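Local coordinates for protein with a SET domain within carboxy region (Cryptosporidium parvum, PDB 4LDG) that probably acts as a histone H4K20 methyltransferase; this chain is its carboxy-terminal part, which contains the SET domain, at residues R85-V90 and Y128-L133; N95-I100 and E121-I126. One frame throughout, in Å; residues are numbered along the deposited sequence.

Contact 1 (R85-V90 and Y128-L133)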
loop_
_atom_site.group_PDB
_atom_site.type_symbol
_atom_site.label_atom_id
_atom_site.label_comp_id
_atom_site.label_asym_id
_atom_site.label_seq_id
_atom_site.Cartn_x
_atom_site.Cartn_y
_atom_site.Cartn_z
ATOM N N ARG A 85 -19.969 -12.162 0.089
ATOM C CA ARG A 85 -19.254 -11.078 -0.601
ATOM C C ARG A 85 -19.976 -9.731 -0.596
ATOM O O ARG A 85 -21.171 -9.688 -0.852
ATOM C CB ARG A 85 -19.060 -11.477 -2.064
ATOM C CG ARG A 85 -17.915 -10.777 -2.761
ATOM C CD ARG A 85 -16.596 -11.257 -2.203
ATOM N NE ARG A 85 -16.516 -12.716 -2.190
ATOM C CZ ARG A 85 -15.501 -13.409 -1.681
ATOM N NH1 ARG A 85 -15.537 -14.738 -1.712
ATOM N NH2 ARG A 85 -14.446 -12.789 -1.158
ATOM N N SER A 86 -19.232 -8.643 -0.349
ATOM C CA SER A 86 -19.784 -7.262 -0.414
ATOM C C SER A 86 -18.767 -6.094 -0.449
ATOM O O SER A 86 -17.581 -6.254 -0.177
ATOM C CB SER A 86 -20.798 -7.025 0.719
ATOM O OG SER A 86 -20.188 -6.918 1.987
ATOM N N SER A 87 -19.269 -4.919 -0.828
ATOM C CA SER A 87 -18.487 -3.693 -0.887
ATOM C C SER A 87 -19.144 -2.652 -0.003
ATOM O O SER A 87 -20.383 -2.491 -0.005
ATOM C CB SER A 87 -18.451 -3.126 -2.305
ATOM O OG SER A 87 -17.932 -4.043 -3.217
ATOM N N LYS A 88 -18.324 -1.913 0.725
ATOM C CA LYS A 88 -18.867 -0.866 1.594
ATOM C C LYS A 88 -19.528 0.231 0.743
ATOM O O LYS A 88 -18.942 0.680 -0.254
ATOM C CB LYS A 88 -17.763 -0.252 2.454
ATOM C CG LYS A 88 -16.931 -1.231 3.272
ATOM C CD LYS A 88 -16.002 -0.445 4.205
ATOM C CE LYS A 88 -15.008 -1.343 4.933
ATOM N NZ LYS A 88 -13.882 -0.511 5.465
ATOM N N ARG A 89 -20.736 0.659 1.127
ATOM C CA ARG A 89 -21.413 1.743 0.406
ATOM C C ARG A 89 -20.522 2.985 0.380
ATOM O O ARG A 89 -20.478 3.684 -0.632
ATOM C CB ARG A 89 -22.773 2.097 1.028
ATOM C CG ARG A 89 -23.598 3.169 0.269
ATOM C CD ARG A 89 -23.832 2.749 -1.164
ATOM N NE ARG A 89 -24.397 3.771 -2.019
ATOM C CZ ARG A 89 -23.706 4.685 -2.688
ATOM N NH1 ARG A 89 -22.372 4.790 -2.592
ATOM N NH2 ARG A 89 -24.361 5.527 -3.472
ATOM N N VAL A 90 -19.768 3.253 1.443
ATOM C CA VAL A 90 -18.940 4.477 1.434
ATOM C C VAL A 90 -17.760 4.434 0.480
ATOM O O VAL A 90 -17.098 5.451 0.315
ATOM C CB VAL A 90 -18.439 4.920 2.840
ATOM C CG1 VAL A 90 -19.639 5.342 3.668
ATOM C CG2 VAL A 90 -17.617 3.847 3.536
ATOM N N TYR A 128 -8.822 4.171 -6.470
ATOM C CA TYR A 128 -8.004 4.235 -5.266
ATOM C C TYR A 128 -8.838 4.230 -3.991
ATOM O O TYR A 128 -8.597 3.457 -3.061
ATOM C CB TYR A 128 -7.126 5.505 -5.326
ATOM C CG TYR A 128 -6.057 5.474 -6.416
ATOM C CD1 TYR A 128 -5.508 4.287 -6.861
ATOM C CD2 TYR A 128 -5.588 6.644 -6.974
ATOM C CE1 TYR A 128 -4.531 4.272 -7.814
ATOM C CE2 TYR A 128 -4.617 6.637 -7.956
ATOM C CZ TYR A 128 -4.072 5.443 -8.357
ATOM O OH TYR A 128 -3.090 5.428 -9.354
ATOM N N LYS A 129 -9.838 5.091 -3.973
ATOM C CA LYS A 129 -10.794 5.145 -2.882
ATOM C C LYS A 129 -11.413 3.775 -2.642
ATOM O O LYS A 129 -11.484 3.306 -1.502
ATOM C CB LYS A 129 -11.873 6.182 -3.191
ATOM C CG LYS A 129 -12.899 6.352 -2.086
ATOM C CD LYS A 129 -13.699 7.645 -2.216
ATOM C CE LYS A 129 -14.845 7.605 -1.230
ATOM N NZ LYS A 129 -15.528 8.922 -0.994
ATOM N N TYR A 130 -11.831 3.110 -3.711
ATOM C CA TYR A 130 -12.396 1.779 -3.552
ATOM C C TYR A 130 -11.387 0.795 -2.958
ATOM O O TYR A 130 -11.739 0.006 -2.097
ATOM C CB TYR A 130 -12.943 1.252 -4.883
ATOM C CG TYR A 130 -13.722 -0.044 -4.755
ATOM C CD1 TYR A 130 -15.111 -0.037 -4.534
ATOM C CD2 TYR A 130 -13.085 -1.263 -4.857
ATOM C CE1 TYR A 130 -15.828 -1.204 -4.435
ATOM C CE2 TYR A 130 -13.786 -2.449 -4.739
ATOM C CZ TYR A 130 -15.159 -2.414 -4.520
ATOM O OH TYR A 130 -15.845 -3.600 -4.401
ATOM N N CYS A 131 -10.149 0.795 -3.447
ATOM C CA CYS A 131 -9.118 -0.137 -2.907
ATOM C C CYS A 131 -8.790 0.164 -1.434
ATOM O O CYS A 131 -8.639 -0.739 -0.610
ATOM C CB CYS A 131 -7.844 -0.068 -3.718
ATOM S SG CYS A 131 -8.000 -0.525 -5.452
ATOM N N ILE A 132 -8.711 1.441 -1.098
ATOM C CA ILE A 132 -8.411 1.813 0.275
ATOM C C ILE A 132 -9.463 1.250 1.226
ATOM O O ILE A 132 -9.132 0.645 2.239
ATOM C CB ILE A 132 -8.316 3.334 0.453
ATOM C CG1 ILE A 132 -7.042 3.831 -0.204
ATOM C CG2 ILE A 132 -8.254 3.678 1.944
ATOM C CD1 ILE A 132 -6.940 5.331 -0.296
ATOM N N LEU A 133 -10.737 1.448 0.886
ATOM C CA LEU A 133 -11.830 1.131 1.811
ATOM C C LEU A 133 -12.231 -0.339 1.815
ATOM O O LEU A 133 -12.738 -0.815 2.815
ATOM C CB LEU A 133 -13.041 2.011 1.515
ATOM C CG LEU A 133 -12.861 3.481 1.902
ATOM C CD1 LEU A 133 -13.948 4.333 1.321
ATOM C CD2 LEU A 133 -12.822 3.649 3.412
HETATM O O HOH W 1 -17.694 8.111 0.715
#
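The phenol oxygen of Tyr-130 is gripped by one very short hydrogen bond: OH lies 2.4 Å from Ser-87 OG, and either hydroxyl could be the donor. The serine meets the ring at its edge, near the ring plane. Tyr-130 turns CG anti to its backbone N (chi1 -172°), which swings the phenol away from the helix and out to the loop. Ser-87 places OG beside its own backbone N, and its CB follows at 3.4 Å from the same Tyr-130 OH. One residue on, Lys-88 extends its chain beyond CG so that NZ reaches Leu-133 O at 2.9 Å, in the plane of that carbonyl and with a C=O...N angle of 151°. In this SET-domain protein, helix 121-134 packs on strands 163-166, 230-237 and 240-247, chiefly through Tyr-128 and Ile-132, and 85-90 runs along another side, with Leu-133 and Lys-129 reaching both. The side chain of Asn-134 helps to hold the two together, accepting from Lys-88 N and donating to Tyr-130 O. Further along the loop, Leu-133 CD1 touches Val-90 O at 3.5 Å and the Val-90 side chain at 4.3 Å from CG2. A water bridges the Val-90 carbonyl and the Lys-129 ammonium, donating to Val-90 O at 2.8 Å and accepting from Lys-129 NZ at 2.9 Å.

Contact 2 (N95-I100 and E121-I126)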
loop_
_atom_site.group_PDB
_atom_site.type_symbol
_atom_site.label_atom_id
_atom_site.label_comp_id
_atom_site.label_asym_id
_atom_site.label_seq_id
_atom_site.Cartn_x
_atom_site.Cartn_y
_atom_site.Cartn_z
ATOM N N ASN A 95 -24.193 5.501 -7.940
ATOM C CA ASN A 95 -24.366 4.130 -8.381
ATOM C C ASN A 95 -23.815 3.922 -9.771
ATOM O O ASN A 95 -23.414 2.816 -10.109
ATOM C CB ASN A 95 -25.838 3.727 -8.362
ATOM C CG ASN A 95 -26.694 4.587 -9.272
ATOM O OD1 ASN A 95 -26.524 5.801 -9.353
ATOM N ND2 ASN A 95 -27.618 3.962 -9.951
ATOM N N SER A 96 -23.778 4.975 -10.584
ATOM C CA SER A 96 -23.196 4.846 -11.926
ATOM C C SER A 96 -21.655 4.591 -11.943
ATOM O O SER A 96 -21.113 4.309 -12.995
ATOM C CB SER A 96 -23.526 6.077 -12.738
ATOM O OG SER A 96 -22.930 7.208 -12.123
ATOM N N GLU A 97 -20.964 4.665 -10.801
ATOM C CA GLU A 97 -19.530 4.326 -10.740
ATOM C C GLU A 97 -19.307 2.819 -10.656
ATOM O O GLU A 97 -18.207 2.322 -10.865
ATOM C CB GLU A 97 -18.850 5.014 -9.552
ATOM C CG GLU A 97 -18.836 6.527 -9.684
ATOM C CD GLU A 97 -18.209 7.262 -8.491
ATOM O OE1 GLU A 97 -17.803 6.608 -7.496
ATOM O OE2 GLU A 97 -18.094 8.521 -8.563
ATOM N N ILE A 98 -20.371 2.085 -10.355
ATOM C CA ILE A 98 -20.228 0.687 -10.025
ATOM C C ILE A 98 -19.776 -0.172 -11.191
ATOM O O ILE A 98 -19.009 -1.108 -10.994
ATOM C CB ILE A 98 -21.497 0.148 -9.338
ATOM C CG1 ILE A 98 -21.290 0.245 -7.832
ATOM C CG2 ILE A 98 -21.803 -1.299 -9.713
ATOM C CD1 ILE A 98 -20.157 -0.606 -7.303
ATOM N N SER A 99 -20.211 0.159 -12.399
ATOM C CA SER A 99 -19.860 -0.629 -13.571
ATOM C C SER A 99 -18.351 -0.703 -13.819
ATOM O O SER A 99 -17.814 -1.791 -14.001
ATOM C CB SER A 99 -20.564 -0.074 -14.798
ATOM O OG SER A 99 -21.949 -0.065 -14.553
ATOM N N ILE A 100 -17.689 0.451 -13.830
ATOM C CA ILE A 100 -16.256 0.517 -14.099
ATOM C C ILE A 100 -15.481 -0.162 -12.986
ATOM O O ILE A 100 -14.454 -0.806 -13.251
ATOM C CB ILE A 100 -15.745 1.971 -14.210
ATOM C CG1 ILE A 100 -16.372 2.679 -15.426
ATOM C CG2 ILE A 100 -14.221 2.001 -14.337
ATOM C CD1 ILE A 100 -16.131 1.964 -16.739
ATOM N N GLU A 121 -8.054 11.229 -14.221
ATOM C CA GLU A 121 -7.804 11.493 -12.799
ATOM C C GLU A 121 -9.018 11.147 -11.960
ATOM O O GLU A 121 -8.903 10.420 -11.005
ATOM C CB GLU A 121 -7.370 12.946 -12.578
ATOM C CG GLU A 121 -5.943 13.190 -13.068
ATOM C CD GLU A 121 -4.912 12.293 -12.362
ATOM O OE1 GLU A 121 -5.111 11.956 -11.172
ATOM O OE2 GLU A 121 -3.901 11.899 -12.986
ATOM N N LYS A 122 -10.185 11.606 -12.387
ATOM C CA LYS A 122 -11.447 11.295 -11.722
ATOM C C LYS A 122 -11.589 9.803 -11.448
ATOM O O LYS A 122 -11.937 9.379 -10.330
ATOM C CB LYS A 122 -12.605 11.749 -12.593
ATOM C CG LYS A 122 -13.905 11.063 -12.219
ATOM C CD LYS A 122 -15.077 11.530 -13.069
ATOM C CE LYS A 122 -16.367 10.952 -12.506
ATOM N NZ LYS A 122 -17.355 10.702 -13.564
ATOM N N TRP A 123 -11.330 9.004 -12.477
ATOM C CA TRP A 123 -11.539 7.575 -12.374
ATOM C C TRP A 123 -10.412 6.841 -11.656
ATOM O O TRP A 123 -10.658 5.835 -11.038
ATOM C CB TRP A 123 -11.846 6.956 -13.743
ATOM C CG TRP A 123 -13.233 7.178 -14.120
ATOM C CD1 TRP A 123 -13.697 8.127 -14.959
ATOM C CD2 TRP A 123 -14.384 6.480 -13.628
ATOM N NE1 TRP A 123 -15.045 8.051 -15.051
ATOM C CE2 TRP A 123 -15.498 7.043 -14.248
ATOM C CE3 TRP A 123 -14.572 5.406 -12.750
ATOM C CZ2 TRP A 123 -16.803 6.592 -14.013
ATOM C CZ3 TRP A 123 -15.889 4.939 -12.529
ATOM C CH2 TRP A 123 -16.968 5.533 -13.148
ATOM N N LYS A 124 -9.190 7.342 -11.685
ATOM C CA LYS A 124 -8.179 6.765 -10.796
ATOM C C LYS A 124 -8.518 6.971 -9.326
ATOM O O LYS A 124 -8.337 6.053 -8.504
ATOM C CB LYS A 124 -6.808 7.368 -11.056
ATOM C CG LYS A 124 -6.173 6.977 -12.372
ATOM C CD LYS A 124 -4.986 7.895 -12.629
ATOM C CE LYS A 124 -4.061 7.282 -13.662
ATOM N NZ LYS A 124 -3.195 8.340 -14.219
ATOM N N LYS A 125 -8.981 8.181 -8.996
ATOM C CA LYS A 125 -9.426 8.472 -7.646
ATOM C C LYS A 125 -10.544 7.514 -7.207
ATOM O O LYS A 125 -10.533 7.009 -6.091
ATOM C CB LYS A 125 -9.925 9.913 -7.539
ATOM C CG LYS A 125 -10.385 10.307 -6.131
ATOM C CD LYS A 125 -11.048 11.677 -6.061
ATOM C CE LYS A 125 -11.248 12.078 -4.601
ATOM N NZ LYS A 125 -12.067 13.322 -4.391
ATOM N N ILE A 126 -11.501 7.256 -8.082
ATOM C CA ILE A 126 -12.574 6.333 -7.751
ATOM C C ILE A 126 -12.000 4.964 -7.409
ATOM O O ILE A 126 -12.340 4.378 -6.386
ATOM C CB ILE A 126 -13.627 6.287 -8.883
ATOM C CG1 ILE A 126 -14.453 7.588 -8.824
ATOM C CG2 ILE A 126 -14.513 5.049 -8.785
ATOM C CD1 ILE A 126 -15.100 7.989 -10.126
HETATM O O HOH W 2 -20.078 8.752 -12.631
HETATM O O HOH W 3 -18.827 9.614 -11.077
#
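Trp-123 projects from helix 121-134 like a flat blade, and an isoleucine lies over each of its faces. This is packing of helix 98-104 and the residues before it on helix 121-134, centred on an indole with a CH-pi contact on one face, formed where residues 95-100 meet the beginning of helix 121-134 at the surface of this SET-domain protein. Ile-100 crosses the indole at about a right angle. Its CG1 sits over the face in a CH-pi contact, 4.0 Å from the centroid of the six-membered ring and 24° off the normal, while Ile-100 CB comes to 3.4 Å from Trp-123 CZ3. Against the opposite face lies Ile-126, three residues further along the same helix as the tryptophan, with CD1 3.7 Å above the ring plane and displaced toward the rim. The indole is therefore fixed between a residue of the partner helix and one of its own.

Glu-97 takes the edge instead. Its CA is 3.7 Å from Trp-123 CH2, and its carbonyl oxygen lies in the plane of the ring. From there the side chain, extended beyond CG (chi2 178°), runs obliquely past the indole and across Ile-126, its carboxylate plane turned 62° from the ring. The flat carboxylate thus rests on the isoleucine, with OE2 3.4 Å from Ile-126 CD1. Its oxygens find their polar partners elsewhere: OE1 accepts from Gly-93 N, a bond back to the chain four residues earlier. OE2 takes a hydrogen bond from a water at 2.8 Å, and Lys-122 NZ donates weakly to that same water at 3.1 Å.

In the fold
From the N terminus the chain runs through helix 15-36 and, after a stretch without a model, enters 85-90. Contact 1 returns this segment to residues 128-133 and closes the larger loop. Contact 2, joining 95-100 to 121-126, closes a shorter loop nested wholly within it; the chain between holds the rest of helix 98-104 and the small strands 105-106 and 111-112. The nesting follows from an antiparallel order: the earlier segment, 85-90, meets the later part of helix 121-134 and the later segment, 95-100, the earlier part. That single helix serves both contacts, whose centres are 12 Å apart, and connects the 85-90 loop and helix 98-104 to strands 163-166, 230-237 and 240-247.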